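Local coordinates for PhnB protein (Bacillus cereus, PDB 3OMS), which is of unproven function but is a PhnB-like member of the glyoxalase superfamily, possibly a 3-demethylubiquinone-9 3-methyltransferase, at residues Met110-Gly113 and Lys119-Gly122; Asn46-Glu51 and Asp70-His75; Glu18-Glu23 and Asp126-Ser131. One frame throughout, in Å; residues are numbered along the deposited sequence. Where two conformers were deposited one is given.

Contact 1: residues Met110-Gly113 and Lys119-Gly122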
# COMPACT_ATOMS: atom_id res chain seq x y z
N MSE A 110 0.73 6.71 -16.98
CA MSE A 110 1.70 7.63 -17.56
C MSE A 110 2.85 6.83 -18.15
O MSE A 110 3.55 6.08 -17.43
CB MSE A 110 2.22 8.64 -16.50
CG MSE A 110 1.07 9.48 -15.97
SE MSE A 110 1.66 10.68 -14.52
CE MSE A 110 2.61 11.93 -15.63
N PRO A 111 3.05 6.96 -19.46
CA PRO A 111 4.07 6.16 -20.10
C PRO A 111 5.46 6.51 -19.58
O PRO A 111 5.70 7.66 -19.17
CB PRO A 111 3.93 6.53 -21.57
CG PRO A 111 3.37 7.86 -21.58
CD PRO A 111 2.40 7.86 -20.43
N LEU A 112 6.36 5.54 -19.64
CA LEU A 112 7.72 5.69 -19.12
C LEU A 112 8.50 6.64 -20.01
O LEU A 112 8.70 6.39 -21.23
CB LEU A 112 8.42 4.35 -19.06
CG LEU A 112 9.86 4.43 -18.49
CD1 LEU A 112 9.82 4.95 -17.08
CD2 LEU A 112 10.56 3.07 -18.56
N GLY A 113 8.99 7.73 -19.40
CA GLY A 113 9.76 8.69 -20.16
C GLY A 113 10.14 9.89 -19.33
O GLY A 113 10.08 9.83 -18.10
N LYS A 119 13.56 12.92 -14.76
CA LYS A 119 14.28 12.49 -15.98
C LYS A 119 13.65 11.22 -16.57
O LYS A 119 13.63 11.02 -17.78
CB LYS A 119 15.78 12.26 -15.71
CG LYS A 119 16.17 10.98 -14.92
CD LYS A 119 17.74 10.82 -14.85
CE LYS A 119 18.31 11.24 -13.47
NZ LYS A 119 19.76 11.63 -13.56
N LYS A 120 13.14 10.37 -15.68
CA LYS A 120 12.58 9.10 -16.10
C LYS A 120 11.56 8.63 -15.07
O LYS A 120 11.93 8.29 -13.95
CB LYS A 120 13.67 8.07 -16.27
CG LYS A 120 13.27 6.85 -17.06
CD LYS A 120 13.64 6.92 -18.52
CE LYS A 120 13.34 5.58 -19.18
NZ LYS A 120 14.05 5.31 -20.47
N PHE A 121 10.31 8.58 -15.50
CA PHE A 121 9.17 8.22 -14.64
C PHE A 121 8.06 7.56 -15.44
O PHE A 121 7.81 7.92 -16.61
CB PHE A 121 8.59 9.46 -13.97
CG PHE A 121 7.32 9.20 -13.19
CD1 PHE A 121 7.39 8.79 -11.86
CD2 PHE A 121 6.07 9.42 -13.77
CE1 PHE A 121 6.22 8.57 -11.10
CE2 PHE A 121 4.89 9.20 -13.03
CZ PHE A 121 4.98 8.78 -11.68
N GLY A 122 7.38 6.61 -14.82
CA GLY A 122 6.17 6.04 -15.40
C GLY A 122 5.24 5.54 -14.34
O GLY A 122 5.65 5.30 -13.18
O HOH W 1 11.48 5.65 -21.74

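Contact 2: residues Asn46-Glu51 and Asp70-His75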
# COMPACT_ATOMS: atom_id res chain seq x y z
N ASN A 46 -11.16 -28.53 2.30
CA ASN A 46 -12.32 -28.05 3.07
C ASN A 46 -12.35 -26.52 3.32
O ASN A 46 -13.04 -26.05 4.24
CB ASN A 46 -12.47 -28.85 4.38
CG ASN A 46 -11.25 -28.72 5.29
OD1 ASN A 46 -10.49 -29.68 5.47
ND2 ASN A 46 -11.08 -27.55 5.89
N GLY A 47 -11.63 -25.75 2.51
CA GLY A 47 -11.80 -24.29 2.52
C GLY A 47 -11.52 -23.55 3.82
O GLY A 47 -10.79 -24.05 4.66
N PRO A 48 -12.15 -22.37 4.02
CA PRO A 48 -13.20 -21.68 3.26
C PRO A 48 -12.84 -21.13 1.87
O PRO A 48 -13.74 -20.92 1.05
CB PRO A 48 -13.64 -20.55 4.20
CG PRO A 48 -12.54 -20.38 5.17
CD PRO A 48 -11.88 -21.69 5.31
N GLY A 49 -11.57 -20.87 1.59
CA GLY A 49 -11.16 -20.50 0.22
C GLY A 49 -11.00 -21.71 -0.70
O GLY A 49 -10.94 -22.84 -0.25
N LYS A 50 -10.92 -21.46 -2.00
CA LYS A 50 -10.79 -22.55 -2.98
C LYS A 50 -9.46 -23.26 -2.78
O LYS A 50 -8.48 -22.63 -2.34
CB LYS A 50 -10.88 -22.00 -4.40
CG LYS A 50 -12.31 -21.58 -4.77
CD LYS A 50 -12.35 -20.59 -5.95
CE LYS A 50 -13.76 -20.49 -6.55
NZ LYS A 50 -13.78 -19.39 -7.56
N GLU A 51 -9.43 -24.55 -3.10
CA GLU A 51 -8.28 -25.39 -2.78
C GLU A 51 -7.09 -24.93 -3.58
O GLU A 51 -7.22 -24.56 -4.74
CB GLU A 51 -8.57 -26.89 -3.06
CG GLU A 51 -7.46 -27.82 -2.50
CD GLU A 51 -7.69 -29.28 -2.83
OE1 GLU A 51 -7.33 -30.13 -1.98
OE2 GLU A 51 -8.24 -29.58 -3.91
N ASP A 70 -5.26 -14.74 -0.81
CA ASP A 70 -6.39 -14.91 -1.73
C ASP A 70 -7.63 -14.89 -0.88
O ASP A 70 -7.88 -15.82 -0.05
CB ASP A 70 -6.31 -16.22 -2.51
CG ASP A 70 -5.29 -16.18 -3.61
OD1 ASP A 70 -5.24 -15.19 -4.35
OD2 ASP A 70 -4.56 -17.19 -3.80
N SER A 71 -8.41 -13.83 -1.03
CA SER A 71 -9.66 -13.71 -0.31
C SER A 71 -10.65 -14.89 -0.54
O SER A 71 -10.93 -15.25 -1.68
CB SER A 71 -10.38 -12.42 -0.69
OG SER A 71 -11.58 -12.36 0.05
N TYR A 72 -11.18 -15.47 0.53
CA TYR A 72 -12.23 -16.51 0.34
C TYR A 72 -13.63 -15.94 0.04
O TYR A 72 -14.58 -16.69 -0.14
CB TYR A 72 -12.27 -17.50 1.52
CG TYR A 72 -12.73 -16.92 2.83
CD1 TYR A 72 -14.07 -16.94 3.18
CD2 TYR A 72 -11.82 -16.38 3.72
CE1 TYR A 72 -14.50 -16.43 4.39
CE2 TYR A 72 -12.22 -15.86 4.94
CZ TYR A 72 -13.57 -15.88 5.27
OH TYR A 72 -14.01 -15.38 6.47
N VAL A 73 -13.74 -14.61 -0.01
CA VAL A 73 -14.99 -13.92 -0.33
C VAL A 73 -14.74 -13.09 -1.57
O VAL A 73 -13.70 -12.44 -1.66
CB VAL A 73 -15.34 -12.94 0.80
CG1 VAL A 73 -16.50 -11.99 0.37
CG2 VAL A 73 -15.66 -13.69 2.09
N ASN A 74 -15.68 -13.08 -2.50
CA ASN A 74 -15.59 -12.17 -3.65
C ASN A 74 -16.05 -10.79 -3.21
O ASN A 74 -17.14 -10.65 -2.67
CB ASN A 74 -16.49 -12.63 -4.79
CG ASN A 74 -16.01 -13.92 -5.44
OD1 ASN A 74 -16.76 -14.89 -5.48
ND2 ASN A 74 -14.74 -13.95 -5.92
N HIS A 75 -15.24 -9.77 -3.47
CA HIS A 75 -15.58 -8.40 -3.07
C HIS A 75 -16.01 -7.57 -4.27
O HIS A 75 -15.71 -7.93 -5.42
CB HIS A 75 -14.36 -7.79 -2.35
CG HIS A 75 -14.13 -8.39 -1.01
ND1 HIS A 75 -13.08 -9.24 -0.73
CD2 HIS A 75 -14.85 -8.31 0.14
CE1 HIS A 75 -13.14 -9.63 0.53
NE2 HIS A 75 -14.20 -9.09 1.08

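Contact 3: residues Glu18-Glu23 and Asp126-Ser131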
# COMPACT_ATOMS: atom_id res chain seq x y z
N GLU A 18 -7.92 -12.33 -5.41
CA GLU A 18 -9.01 -13.32 -5.41
C GLU A 18 -8.66 -14.56 -6.24
O GLU A 18 -9.47 -15.04 -7.05
CB GLU A 18 -10.34 -12.68 -5.90
CG GLU A 18 -10.83 -11.59 -4.92
CD GLU A 18 -12.15 -10.94 -5.28
OE1 GLU A 18 -12.73 -11.25 -6.35
OE2 GLU A 18 -12.60 -10.14 -4.43
N GLY A 19 -7.47 -15.11 -6.03
CA GLY A 19 -7.05 -16.33 -6.72
C GLY A 19 -5.69 -16.24 -7.36
O GLY A 19 -5.15 -17.25 -7.74
N LYS A 20 -5.12 -15.06 -7.47
CA LYS A 20 -3.85 -14.86 -8.15
C LYS A 20 -2.64 -14.53 -7.23
O LYS A 20 -1.58 -14.17 -7.74
CB LYS A 20 -4.00 -13.75 -9.20
CG LYS A 20 -5.15 -14.01 -10.23
CD LYS A 20 -4.63 -14.61 -11.45
CE LYS A 20 -5.79 -14.86 -12.50
NZ LYS A 20 -5.56 -16.16 -13.16
N ALA A 21 -2.81 -14.66 -5.90
CA ALA A 21 -1.77 -14.21 -4.96
C ALA A 21 -0.43 -14.88 -5.28
O ALA A 21 0.62 -14.25 -5.34
CB ALA A 21 -2.16 -14.48 -3.50
N GLU A 22 -0.47 -16.21 -5.43
CA GLU A 22 0.77 -16.97 -5.55
C GLU A 22 1.46 -16.61 -6.87
O GLU A 22 2.68 -16.36 -6.88
CB GLU A 22 0.53 -18.46 -5.43
CG GLU A 22 1.89 -19.25 -5.45
CD GLU A 22 1.79 -20.67 -5.00
OE1 GLU A 22 0.68 -21.14 -4.63
OE2 GLU A 22 2.85 -21.35 -5.00
N GLU A 23 0.69 -16.58 -7.97
CA GLU A 23 1.26 -16.18 -9.25
C GLU A 23 1.85 -14.77 -9.16
O GLU A 23 2.93 -14.49 -9.69
CB GLU A 23 0.17 -16.24 -10.33
CG GLU A 23 0.64 -15.95 -11.76
CD GLU A 23 -0.59 -15.75 -12.67
OE1 GLU A 23 -1.35 -16.71 -12.84
OE2 GLU A 23 -0.83 -14.64 -13.13
N ASP A 126 -0.49 -3.07 -13.07
CA ASP A 126 -0.03 -4.33 -13.63
C ASP A 126 -1.24 -5.23 -14.00
O ASP A 126 -2.42 -4.85 -13.84
CB ASP A 126 0.99 -4.99 -12.70
CG ASP A 126 0.38 -5.50 -11.41
OD1 ASP A 126 -0.87 -5.63 -11.39
OD2 ASP A 126 1.18 -5.79 -10.47
N LYS A 127 -0.95 -6.40 -14.52
CA LYS A 127 -1.99 -7.31 -14.99
C LYS A 127 -2.95 -7.73 -13.87
O LYS A 127 -4.01 -8.28 -14.15
CB LYS A 127 -1.38 -8.56 -15.63
CG LYS A 127 -0.63 -9.53 -14.70
CD LYS A 127 -0.09 -10.74 -15.44
CE LYS A 127 1.17 -10.44 -16.28
NZ LYS A 127 2.46 -10.08 -15.58
N TYR A 128 -2.53 -7.57 -12.62
CA TYR A 128 -3.39 -7.90 -11.48
C TYR A 128 -4.20 -6.71 -11.00
O TYR A 128 -5.01 -6.85 -10.09
CB TYR A 128 -2.53 -8.50 -10.33
CG TYR A 128 -1.67 -9.66 -10.78
CD1 TYR A 128 -2.24 -10.89 -11.06
CD2 TYR A 128 -0.30 -9.50 -11.00
CE1 TYR A 128 -1.48 -11.95 -11.52
CE2 TYR A 128 0.44 -10.53 -11.44
CZ TYR A 128 -0.14 -11.75 -11.71
OH TYR A 128 0.63 -12.79 -12.18
N GLY A 129 -3.93 -5.52 -11.54
CA GLY A 129 -4.57 -4.31 -11.14
C GLY A 129 -3.81 -3.49 -10.10
O GLY A 129 -4.26 -2.38 -9.75
N VAL A 130 -2.67 -3.99 -9.65
CA VAL A 130 -1.84 -3.30 -8.66
C VAL A 130 -1.10 -2.13 -9.30
O VAL A 130 -0.54 -2.28 -10.40
CB VAL A 130 -0.81 -4.24 -8.00
CG1 VAL A 130 0.17 -3.42 -7.05
CG2 VAL A 130 -1.55 -5.32 -7.22
N SER A 131 -1.17 -0.95 -8.67
CA SER A 131 -0.62 0.28 -9.27
C SER A 131 0.83 0.51 -8.82
O SER A 131 1.16 0.52 -7.58
CB SER A 131 -1.45 1.47 -8.87
OG SER A 131 -1.27 2.58 -9.73

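Contact 1: residues Met110-Gly113 and Lys119-Gly122
Gly113 and Phe121 face each other as an antiparallel hydrogen-bonded pair. Gly113 N donates to Phe121 O at 3.0 Å; in return Phe121 N reaches Gly113 O at 2.9 Å. Two CA-H...O contacts flank the pair, Leu112 CA to Phe121 O at 3.4 Å and Lys120 CA to Gly113 O at 3.3 Å. Gly122, having no side chain, lets the two backbones come close: Gly122 CA lies 4.0 Å from Leu112 CA and 3.3 Å from Met110 O.

Among the side chains, selenomethionine Met110 sets CG beside its backbone N (chi1 -62°) and runs on extended (chi2 176°), which brings Met110 SE to the edge of the Phe121 ring, 3.9 Å from Phe121 CE2, a Met-aromatic contact. The Leu112 and Lys120 side chains run nearly perpendicular, Leu112 CG lying 3.7 Å from Lys120 CE. Lysine serves doubly here: its methylenes pack on leucine, while NZ makes salt bridges to Glu92 and Asp96 and shares a water with Leu112 O.

These acidic residues belong to helix 92-103, whose Ile95 and Phe99 also receive Leu112. Phe121 instead meets Tyr115 and strand 131-136. Just beyond the end of strand 107-111, outermost within the chain, the pair continues its antiparallel pairing with 121-125.

Contact 2: residues Asn46-Glu51 and Asp70-His75
Pro48 lies over one face of the Tyr72 ring, and apolar contact of this kind dominates the meeting of the two loops. It is a CH-pi arrangement: Pro48 CG stands 4.2 Å from the ring centroid, only 10° off the normal, while Pro48 CB comes to 3.8 Å from Tyr72 CD1. A proline fits because its rigid ring offers polarised C-H groups to the aromatic face; a cis peptide bond before it bends the chain at this point. A chi1 of 68° holds the Tyr72 ring with a face to Pro48.

The Gly49 backbone packs against the base of the Tyr72 side chain. Gly49 N is 3.4 Å from Tyr72 CB, and the CA atoms of Gly49 and Tyr72 approach to 4.1 Å, a closeness helped by the lack of a side chain on Gly49.

No hydrogen bond links the segments; the polar bonds are made within a segment or to residues outside the contact. Ser71 OG donates to Val73 O at 2.7 Å, on a lone pair in the carbonyl plane, bracing the bend that carries Tyr72. Asp70 OD2 accepts from Val54 N, and OD1 from Gly19 N and Ala21 N.

Tyr43 touches both Pro48 and Tyr72. This proline-aromatic contact joins the loops after strands 37-42 and 64-70 at one end of their sheet.

Contact 3: residues Glu18-Glu23 and Asp126-Ser131
Lys20 and Tyr128 approach across the contact with their CA atoms 7.7 Å apart, a spacing bridged by side chains. Lys20 occupies the N-cap position of helix 21-29, and Tyr128 is the third residue of a type I beta turn from Asp126 to Gly129. Asp126 OD1 accepts from Tyr128 N at 2.8 Å, an Asx turn, and from Val130 N, just after the beta turn, at 3.0 Å, the two donors arriving from opposite faces of the carboxylate. Aspartate is apt here, being short enough for one oxygen to grip both amides. Asp126 OD2 accepts hydrogen bonds from Tyr28 OH and Trp132 NE1. Gly129 supplies the positive phi (95°) that ends the turn.

Tyr128 projects from this braced turn to the helix. Its OH donates to Glu23 OE2 at 2.5 Å, which receives it on its anti lone pair, with the carboxylate and ring planes 53° apart. Glu23 CG lies anti to its backbone N (chi1 -175°), and the chain runs on extended to the hydroxyl. The Lys20 side chain runs roughly perpendicular to that of Tyr128, Lys20 CB lying 3.8 Å from Tyr128 CD1, while Lys127 CG packs on a face of the ring.

A phenol donating to a carboxylate is consistent with a charge-assisted bond, though its exact length is uncertain, and would be expected to favour the ionised glutamate.

From the N terminus the chain first passes 18-23, at the start of helix 21-29; its partner 126-131 comes much later, and contact 3 thus closes a long loop containing both other contacts. Within it, contact 2 closes first, joining the loop after strand 37-42 to the one after strand 64-70, and contact 1 follows in series, across a short excursion between strands 107-111 and 121-125 that includes strand 114-115. None cross. Contacts 2 and 3 touch, probably through Asp70 OD1 to Gly19 N and His75 N to Glu18 OE2, whereas contact 1 lies about 37 Å from contact 2, centre to centre. Contacts 1 and 2 each stay within one half, while contact 3 connects the two four-stranded halves.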